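Local atomic coordinates of dally-like protein (Drosophila melanogaster, PDB entry 3ODN), a protein that probably acts as a cell-surface heparan sulfate proteoglycan of the glypican family, its helical protein core taking part in Hedgehog signalling. Residues Asn250-Cys255 against Ser425-Glu430; Lys150-Leu155 against Arg314-Cys319. The protein carries 2 engineered substitutions. All blocks are in the same frame, centred on the assembly; numbering follows the deposited sequence.

Interaction 1 (Asn250-Cys255 against Ser425-Glu430)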
loop_
_atom_site.group_PDB
_atom_site.type_symbol
_atom_site.label_atom_id
_atom_site.label_comp_id
_atom_site.label_asym_id
_atom_site.label_seq_id
_atom_site.Cartn_x
_atom_site.Cartn_y
_atom_site.Cartn_z
ATOM N N ASN A 250 15.062 13.105 25.580
ATOM C CA ASN A 250 16.048 12.033 25.782
ATOM C C ASN A 250 15.486 10.919 26.626
ATOM O O ASN A 250 15.690 9.753 26.279
ATOM C CB ASN A 250 17.362 12.555 26.383
ATOM C CG ASN A 250 18.411 12.973 25.372
ATOM O OD1 ASN A 250 18.272 12.784 24.157
ATOM N ND2 ASN A 250 19.505 13.537 25.852
ATOM N N VAL A 251 14.734 11.258 27.694
ATOM C CA VAL A 251 14.085 10.285 28.583
ATOM C C VAL A 251 13.059 9.498 27.784
ATOM O O VAL A 251 13.152 8.268 27.732
ATOM C CB VAL A 251 13.493 10.935 29.873
ATOM C CG1 VAL A 251 12.472 10.038 30.573
ATOM C CG2 VAL A 251 14.597 11.364 30.834
ATOM N N ILE A 252 12.133 10.206 27.100
ATOM C CA ILE A 252 11.077 9.565 26.300
ATOM C C ILE A 252 11.603 8.730 25.113
ATOM O O ILE A 252 11.048 7.661 24.853
ATOM C CB ILE A 252 9.839 10.480 26.047
ATOM C CG1 ILE A 252 9.252 10.919 27.411
ATOM C CG2 ILE A 252 8.760 9.746 25.241
ATOM C CD1 ILE A 252 8.466 12.118 27.409
ATOM N N LYS A 253 12.729 9.151 24.483
ATOM C CA LYS A 253 13.402 8.377 23.426
ATOM C C LYS A 253 13.908 7.016 24.002
ATOM O O LYS A 253 13.768 5.978 23.352
ATOM C CB LYS A 253 14.576 9.162 22.808
ATOM C CG LYS A 253 14.176 10.246 21.821
ATOM C CD LYS A 253 15.322 10.597 20.873
ATOM C CE LYS A 253 15.032 11.806 20.020
ATOM N NZ LYS A 253 13.896 11.592 19.072
ATOM N N GLY A 254 14.453 7.045 25.223
ATOM C CA GLY A 254 14.929 5.854 25.921
ATOM C C GLY A 254 13.812 4.900 26.307
ATOM O O GLY A 254 14.008 3.677 26.293
ATOM N N CYS A 255 12.632 5.460 26.675
ATOM C CA CYS A 255 11.420 4.703 27.022
ATOM C C CYS A 255 10.922 3.951 25.796
ATOM O O CYS A 255 10.634 2.752 25.873
ATOM C CB CYS A 255 10.337 5.633 27.560
ATOM S SG CYS A 255 10.650 6.259 29.225
ATOM N N SER A 425 5.880 15.219 20.901
ATOM C CA SER A 425 4.432 15.317 21.120
ATOM C C SER A 425 4.133 15.228 22.645
ATOM O O SER A 425 3.484 16.130 23.196
ATOM C CB SER A 425 3.695 14.232 20.328
ATOM O OG SER A 425 2.290 14.254 20.526
ATOM N N VAL A 426 4.698 14.195 23.326
ATOM C CA VAL A 426 4.586 13.972 24.778
ATOM C C VAL A 426 5.043 15.206 25.611
ATOM O O VAL A 426 4.307 15.648 26.498
ATOM C CB VAL A 426 5.316 12.676 25.243
ATOM C CG1 VAL A 426 5.028 12.372 26.712
ATOM C CG2 VAL A 426 4.941 11.479 24.380
ATOM N N CYS A 427 6.232 15.762 25.312
ATOM C CA CYS A 427 6.810 16.882 26.068
ATOM C C CYS A 427 6.109 18.229 25.932
ATOM O O CYS A 427 6.200 19.049 26.842
ATOM C CB CYS A 427 8.310 17.001 25.810
ATOM S SG CYS A 427 9.253 15.515 26.238
ATOM N N SER A 428 5.464 18.473 24.787
ATOM C CA SER A 428 4.772 19.715 24.437
ATOM C C SER A 428 3.376 19.840 25.056
ATOM O O SER A 428 2.830 20.945 25.106
ATOM C CB SER A 428 4.663 19.821 22.921
ATOM O OG SER A 428 3.843 18.783 22.407
ATOM N N ASN A 429 2.799 18.706 25.496
ATOM C CA ASN A 429 1.469 18.592 26.084
ATOM C C ASN A 429 1.305 19.271 27.443
ATOM O O ASN A 429 2.214 19.208 28.272
ATOM C CB ASN A 429 1.072 17.125 26.190
ATOM C CG ASN A 429 -0.377 16.928 25.871
ATOM O OD1 ASN A 429 -0.769 16.911 24.698
ATOM N ND2 ASN A 429 -1.212 16.870 26.907
ATOM N N GLU A 430 0.098 19.849 27.690
ATOM C CA GLU A 430 -0.330 20.541 28.928
ATOM C C GLU A 430 -0.052 19.696 30.189
ATOM O O GLU A 430 0.137 20.238 31.279
ATOM C CB GLU A 430 -1.829 20.920 28.854
ATOM C CG GLU A 430 -2.198 21.808 27.668
ATOM C CD GLU A 430 -3.671 21.862 27.303
ATOM O OE1 GLU A 430 -4.339 22.853 27.680
ATOM O OE2 GLU A 430 -4.149 20.937 26.604
#
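Ile252 rests its CD1 methyl against both Val426 and Cys427, and this carbon makes the closest contacts between Asn250-Cys255 and Ser425-Glu430. CD1 lies 3.5 Å from Val426 CG1 and 3.7 Å from Cys427 SG, so the methyl touches another methyl and, roughly at right angles to it, a disulfide sulfur. The long branch of Ile252 gets there because CG1 is set opposite the carbonyl carbon (chi1 -58°) and the chain is then extended, with chi2 at 157°. On the other helix Val426 answers with CG1, the methyl placed trans to its own backbone N, and the two side chains cross obliquely. The contact is small, 124 Å² over both sides, but all three side chains are buried, and dispersion between apolar groups is what joins them; no hydrogen bond spans the segments. Cys427 adds a covalent element: its SG is bonded to Cys248, one helical turn before Ile252, so the disulfide joins the same two helices, 245-255 and 422-428, that Ile252 brings together by packing. The closest CA atoms, those of Ile252 and Val426, are 8.0 Å apart. Cys255, at the end of its helix, is linked to Cys223 of helix 222-231, whose Leu227 and Met230 pack on Val251. Leu62 of the long helix 48-106 touches both Ile252 and Val426, closing this disulfide-linked junction in the helical glypican core.

Interaction 2 (Lys150-Leu155 against Arg314-Cys319)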
loop_
_atom_site.group_PDB
_atom_site.type_symbol
_atom_site.label_atom_id
_atom_site.label_comp_id
_atom_site.label_asym_id
_atom_site.label_seq_id
_atom_site.Cartn_x
_atom_site.Cartn_y
_atom_site.Cartn_z
ATOM N N LYS A 150 -11.666 -18.285 -31.911
ATOM C CA LYS A 150 -13.101 -18.072 -32.088
ATOM C C LYS A 150 -13.347 -17.179 -33.296
ATOM O O LYS A 150 -14.191 -17.495 -34.127
ATOM C CB LYS A 150 -13.717 -17.395 -30.845
ATOM C CG LYS A 150 -13.738 -18.239 -29.581
ATOM C CD LYS A 150 -14.697 -19.415 -29.620
ATOM C CE LYS A 150 -14.906 -19.961 -28.233
ATOM N NZ LYS A 150 -15.618 -18.986 -27.364
ATOM N N MET A 151 -12.607 -16.067 -33.383
ATOM C CA MET A 151 -12.737 -15.085 -34.455
ATOM C C MET A 151 -12.251 -15.577 -35.807
ATOM O O MET A 151 -12.831 -15.180 -36.817
ATOM C CB MET A 151 -12.061 -13.766 -34.080
ATOM C CG MET A 151 -12.869 -12.940 -33.118
ATOM S SD MET A 151 -12.052 -11.390 -32.743
ATOM C CE MET A 151 -12.314 -10.515 -34.312
ATOM N N PHE A 152 -11.201 -16.433 -35.839
ATOM C CA PHE A 152 -10.705 -16.978 -37.098
ATOM C C PHE A 152 -11.788 -17.884 -37.681
ATOM O O PHE A 152 -12.155 -17.720 -38.848
ATOM C CB PHE A 152 -9.364 -17.725 -36.923
ATOM C CG PHE A 152 -8.838 -18.332 -38.208
ATOM C CD1 PHE A 152 -9.118 -19.654 -38.539
ATOM C CD2 PHE A 152 -8.131 -17.559 -39.124
ATOM C CE1 PHE A 152 -8.686 -20.199 -39.754
ATOM C CE2 PHE A 152 -7.686 -18.110 -40.336
ATOM C CZ PHE A 152 -7.966 -19.425 -40.641
ATOM N N THR A 153 -12.321 -18.805 -36.851
ATOM C CA THR A 153 -13.385 -19.734 -37.221
ATOM C C THR A 153 -14.638 -19.020 -37.705
ATOM O O THR A 153 -15.099 -19.341 -38.783
ATOM C CB THR A 153 -13.645 -20.780 -36.133
ATOM O OG1 THR A 153 -13.527 -20.199 -34.839
ATOM C CG2 THR A 153 -12.704 -21.945 -36.230
ATOM N N VAL A 154 -15.140 -18.019 -36.953
ATOM C CA VAL A 154 -16.319 -17.212 -37.297
ATOM C C VAL A 154 -16.200 -16.631 -38.733
ATOM O O VAL A 154 -17.110 -16.826 -39.549
ATOM C CB VAL A 154 -16.592 -16.116 -36.217
ATOM C CG1 VAL A 154 -17.572 -15.054 -36.713
ATOM C CG2 VAL A 154 -17.104 -16.732 -34.924
ATOM N N LEU A 155 -15.071 -15.940 -39.029
ATOM C CA LEU A 155 -14.783 -15.334 -40.332
ATOM C C LEU A 155 -14.731 -16.389 -41.449
ATOM O O LEU A 155 -15.300 -16.180 -42.525
ATOM C CB LEU A 155 -13.452 -14.569 -40.264
ATOM C CG LEU A 155 -12.907 -14.005 -41.575
ATOM C CD1 LEU A 155 -13.394 -12.591 -41.806
ATOM C CD2 LEU A 155 -11.407 -14.041 -41.590
ATOM N N ARG A 314 -2.056 -15.681 -44.489
ATOM C CA ARG A 314 -0.858 -16.002 -43.704
ATOM C C ARG A 314 -1.024 -17.320 -42.931
ATOM O O ARG A 314 -0.036 -18.028 -42.722
ATOM C CB ARG A 314 -0.528 -14.865 -42.732
ATOM C CG ARG A 314 -0.205 -13.521 -43.379
ATOM C CD ARG A 314 -0.473 -12.411 -42.381
ATOM N NE ARG A 314 -0.364 -11.074 -42.964
ATOM C CZ ARG A 314 -0.604 -9.953 -42.294
ATOM N NH1 ARG A 314 -0.979 -10.000 -41.021
ATOM N NH2 ARG A 314 -0.472 -8.774 -42.890
ATOM N N VAL A 315 -2.267 -17.639 -42.508
ATOM C CA VAL A 315 -2.599 -18.875 -41.792
ATOM C C VAL A 315 -2.534 -20.028 -42.783
ATOM O O VAL A 315 -1.908 -21.050 -42.493
ATOM C CB VAL A 315 -3.981 -18.811 -41.066
ATOM C CG1 VAL A 315 -4.369 -20.167 -40.470
ATOM C CG2 VAL A 315 -3.998 -17.727 -39.990
ATOM N N PHE A 316 -3.169 -19.847 -43.959
ATOM C CA PHE A 316 -3.252 -20.844 -45.039
ATOM C C PHE A 316 -1.891 -21.343 -45.570
ATOM O O PHE A 316 -1.776 -22.510 -45.952
ATOM C CB PHE A 316 -4.221 -20.395 -46.159
ATOM C CG PHE A 316 -5.718 -20.446 -45.871
ATOM C CD1 PHE A 316 -6.202 -20.925 -44.654
ATOM C CD2 PHE A 316 -6.641 -20.019 -46.821
ATOM C CE1 PHE A 316 -7.579 -20.973 -44.394
ATOM C CE2 PHE A 316 -8.018 -20.077 -46.562
ATOM C CZ PHE A 316 -8.477 -20.563 -45.355
ATOM N N GLN A 317 -0.859 -20.482 -45.539
ATOM C CA GLN A 317 0.525 -20.814 -45.918
ATOM C C GLN A 317 1.163 -21.715 -44.834
ATOM O O GLN A 317 1.906 -22.644 -45.168
ATOM C CB GLN A 317 1.366 -19.531 -46.080
ATOM C CG GLN A 317 1.072 -18.742 -47.349
ATOM C CD GLN A 317 1.754 -17.398 -47.349
ATOM O OE1 GLN A 317 2.987 -17.290 -47.351
ATOM N NE2 GLN A 317 0.961 -16.338 -47.377
ATOM N N GLY A 318 0.850 -21.418 -43.561
ATOM C CA GLY A 318 1.338 -22.131 -42.385
ATOM C C GLY A 318 0.801 -23.539 -42.211
ATOM O O GLY A 318 1.586 -24.476 -42.043
ATOM N N CYS A 319 -0.540 -23.702 -42.234
ATOM C CA CYS A 319 -1.180 -25.011 -42.065
ATOM C C CYS A 319 -1.618 -25.621 -43.401
ATOM O O CYS A 319 -1.009 -26.597 -43.838
ATOM C CB CYS A 319 -2.327 -24.974 -41.051
ATOM S SG CYS A 319 -2.103 -23.802 -39.679
#
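This is an aromatic-aliphatic packing contact between two helix ends, the last turns of helix 136-155 and of helix 308-318, in the all-helical glypican core. Phe152 and Val315 point at each other from opposite directions, and the far end of the ring does the touching. Phe152 CZ is 3.7 Å from Val315 CG1, while Phe152 CE2 lies 3.7 Å from Val315 CG2, so the two methyls lie on the same side of the ring plane, CG1 by CZ and CG2 by CE2. The approach is oblique to the ring. With CG trans to the backbone N (chi1 179°), the phenylalanine stretches straight out from its helix and spans a gap in which the nearest CA atoms, Phe152 and Val315, stand 9.6 Å apart. Phe316 comes in at the edge of the Phe152 ring, near its plane, with CE1 4.1 Å from Phe152 CZ; the Phe316 ring makes an edge-to-face contact with Tyr159. Around Phe152 the cluster continues with Phe161 and with Phe304 of helix 293-306. Cutting Phe152 back to an alanine is likely to leave both Val315 methyls without their aromatic partner and to open a gap between the two helix ends. Cys319, just beyond the second helix, is disulfide-bonded to Cys168 of helix 163-176, which fastens this end of the helix covalently. Between the segments themselves there is neither a hydrogen bond nor a salt bridge, and the pairing therefore depends on the shape and apolar surface of the three side chains.

In the fold
The two contacts lie toward opposite ends of an elongated helical molecule: their centres are about 75 Å apart, their nearest atoms are about 61 Å apart, and they do not touch. The centre of interaction 1 lies about 30 Å from the centre of the chain and that of interaction 2 about 45 Å, on the other side. In sequence they interleave: the order is Lys150-Leu155, Asn250-Cys255, Arg314-Cys319, Ser425-Glu430, so the chain runs between the two ends three times. Both are apolar junctions of short helical segments with disulfides close by, Cys248-Cys427 and Cys223-Cys255 at one end and Cys168-Cys319 at the other.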